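MTH0777 (Methanothermobacter thermautotrophicus, PDB 1KJN) is of unknown function, a member of the DUF1890 family whose chain folds around a parallel beta sheet flanked by helices. Local coordinates at residues Gly84-Asp89 with Ala108-Arg113. Residues are numbered along the deposited sequence; the frame is centred on the assembly and turned at random.
Sequences GFVPND and AIIFDR
The Phe111 ring overlaps Pro87, whose CG lies 3.4 Å from Phe111 CZ, where two neighbouring parallel strands of a beta-alpha-beta unit end. With chi1 at 63°, CG of Phe111 sits between backbone N and carbonyl carbon, so the flat ring lies alongside the proline while CE1 meets the Phe85 edge, 4.0 Å from CD2. Proline fits just past the last bridged pair, since the ladder between these strands does not use the N-H it lacks. An alanine in place of Phe111 would lack the ring that covers Pro87 and meets Phe85, and would probably loosen the packing at the strand ends. Ile109 suits its place because its extended branch carries CD1 over one Phe85 face, a CH-pi contact 4.2 Å from the centroid; helix 21-34 also packs on Phe85. On the other sheet face, beta-branched Val86 and Ile110, well suited to strands, meet through CB and CG1 beneath helices 89-102 and 115-128. Ile109 N gives a nearly straight bond to Gly84 O (2.8 Å), and its O accepts Val86 N. Asp112, whose OD2 takes Asp114 N, has OD1 facing a water that donates to it and, at 2.8 Å, to Pro87 O.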
loop_
_atom_site.group_PDB
_atom_site.type_symbol
_atom_site.label_atom_id
_atom_site.label_comp_id
_atom_site.label_asym_id
_atom_site.label_seq_id
_atom_site.Cartn_x
_atom_site.Cartn_y
_atom_site.Cartn_z
ATOM N N GLY A 84 1.450 -16.664 3.953
ATOM C CA GLY A 84 2.442 -15.847 4.621
ATOM C C GLY A 84 3.422 -15.164 3.674
ATOM O O GLY A 84 4.018 -15.814 2.807
ATOM N N PHE A 85 3.534 -13.841 3.813
ATOM C CA PHE A 85 4.462 -13.035 3.027
ATOM C C PHE A 85 5.778 -13.129 3.755
ATOM O O PHE A 85 5.831 -12.971 4.980
ATOM C CB PHE A 85 3.984 -11.576 2.936
ATOM C CG PHE A 85 2.895 -11.384 1.939
ATOM C CD1 PHE A 85 1.578 -11.687 2.267
ATOM C CD2 PHE A 85 3.188 -10.927 0.657
ATOM C CE1 PHE A 85 0.565 -11.537 1.332
ATOM C CE2 PHE A 85 2.184 -10.776 -0.285
ATOM C CZ PHE A 85 0.863 -11.079 0.047
ATOM N N VAL A 86 6.842 -13.396 3.010
ATOM C CA VAL A 86 8.150 -13.592 3.624
ATOM C C VAL A 86 9.285 -12.763 3.023
ATOM O O VAL A 86 9.901 -13.155 2.032
ATOM C CB VAL A 86 8.524 -15.096 3.561
ATOM C CG1 VAL A 86 9.727 -15.379 4.441
ATOM C CG2 VAL A 86 7.336 -15.958 3.993
ATOM N N PRO A 87 9.498 -11.556 3.554
ATOM C CA PRO A 87 10.566 -10.657 3.086
ATOM C C PRO A 87 11.874 -10.955 3.824
ATOM O O PRO A 87 12.928 -10.415 3.473
ATOM C CB PRO A 87 10.075 -9.259 3.502
ATOM C CG PRO A 87 8.647 -9.440 3.895
ATOM C CD PRO A 87 8.526 -10.839 4.396
ATOM N N ASN A 88 11.816 -11.782 4.865
ATOM C CA ASN A 88 13.030 -12.065 5.628
ATOM C C ASN A 88 12.899 -13.208 6.635
ATOM O O ASN A 88 11.818 -13.755 6.822
ATOM C CB ASN A 88 13.464 -10.792 6.370
ATOM C CG ASN A 88 12.366 -10.237 7.263
ATOM O OD1 ASN A 88 11.507 -10.978 7.747
ATOM N ND2 ASN A 88 12.390 -8.929 7.487
ATOM N N ASP A 89 13.992 -13.454 7.362
ATOM C CA ASP A 89 14.073 -14.513 8.372
ATOM C C ASP A 89 12.993 -14.440 9.432
ATOM O O ASP A 89 12.388 -15.448 9.741
ATOM C CB ASP A 89 15.448 -14.518 9.078
ATOM C CG ASP A 89 16.589 -14.993 8.176
ATOM O OD1 ASP A 89 16.339 -15.570 7.092
ATOM O OD2 ASP A 89 17.755 -14.782 8.561
ATOM N N ALA A 108 3.601 -19.715 0.886
ATOM C CA ALA A 108 4.646 -18.766 1.223
ATOM C C ALA A 108 4.879 -17.892 0.010
ATOM O O ALA A 108 5.035 -18.409 -1.095
ATOM C CB ALA A 108 5.900 -19.477 1.574
ATOM N N ILE A 109 4.878 -16.574 0.214
ATOM C CA ILE A 109 5.119 -15.612 -0.865
ATOM C C ILE A 109 6.426 -14.914 -0.459
ATOM O O ILE A 109 6.469 -14.076 0.459
ATOM C CB ILE A 109 3.935 -14.633 -1.007
ATOM C CG1 ILE A 109 2.710 -15.399 -1.530
ATOM C CG2 ILE A 109 4.286 -13.464 -1.947
ATOM C CD1 ILE A 109 1.410 -14.618 -1.535
ATOM N N ILE A 110 7.501 -15.374 -1.081
ATOM C CA ILE A 110 8.848 -14.906 -0.808
ATOM C C ILE A 110 9.330 -13.853 -1.783
ATOM O O ILE A 110 9.250 -14.040 -2.993
ATOM C CB ILE A 110 9.812 -16.105 -0.805
ATOM C CG1 ILE A 110 9.341 -17.113 0.254
ATOM C CG2 ILE A 110 11.258 -15.635 -0.607
ATOM C CD1 ILE A 110 10.137 -18.406 0.316
ATOM N N PHE A 111 9.861 -12.756 -1.246
ATOM C CA PHE A 111 10.338 -11.682 -2.093
ATOM C C PHE A 111 11.465 -10.854 -1.511
ATOM O O PHE A 111 11.527 -10.596 -0.311
ATOM C CB PHE A 111 9.179 -10.765 -2.496
ATOM C CG PHE A 111 8.528 -10.060 -1.342
ATOM C CD1 PHE A 111 7.661 -10.744 -0.487
ATOM C CD2 PHE A 111 8.801 -8.719 -1.092
ATOM C CE1 PHE A 111 7.075 -10.103 0.609
ATOM C CE2 PHE A 111 8.226 -8.067 -0.002
ATOM C CZ PHE A 111 7.359 -8.760 0.853
ATOM N N ASP A 112 12.355 -10.438 -2.406
ATOM C CA ASP A 112 13.503 -9.603 -2.102
ATOM C C ASP A 112 14.147 -9.343 -3.472
ATOM O O ASP A 112 13.961 -10.129 -4.405
ATOM C CB ASP A 112 14.475 -10.340 -1.174
ATOM C CG ASP A 112 15.565 -9.431 -0.636
ATOM O OD1 ASP A 112 15.413 -8.922 0.488
ATOM O OD2 ASP A 112 16.571 -9.223 -1.336
ATOM N N ARG A 113 14.880 -8.247 -3.615
ATOM C CA ARG A 113 15.524 -7.960 -4.899
ATOM C C ARG A 113 16.783 -8.788 -5.125
ATOM O O ARG A 113 17.191 -9.017 -6.258
ATOM C CB ARG A 113 15.831 -6.470 -5.036
ATOM C CG ARG A 113 14.604 -5.652 -5.400
ATOM C CD ARG A 113 14.026 -6.059 -6.758
ATOM N NE ARG A 113 14.889 -5.643 -7.860
ATOM C CZ ARG A 113 14.616 -5.826 -9.151
ATOM N NH1 ARG A 113 13.495 -6.430 -9.531
ATOM N NH2 ARG A 113 15.472 -5.393 -10.068
HETATM O O HOH W 1 15.651 -10.022 3.534
#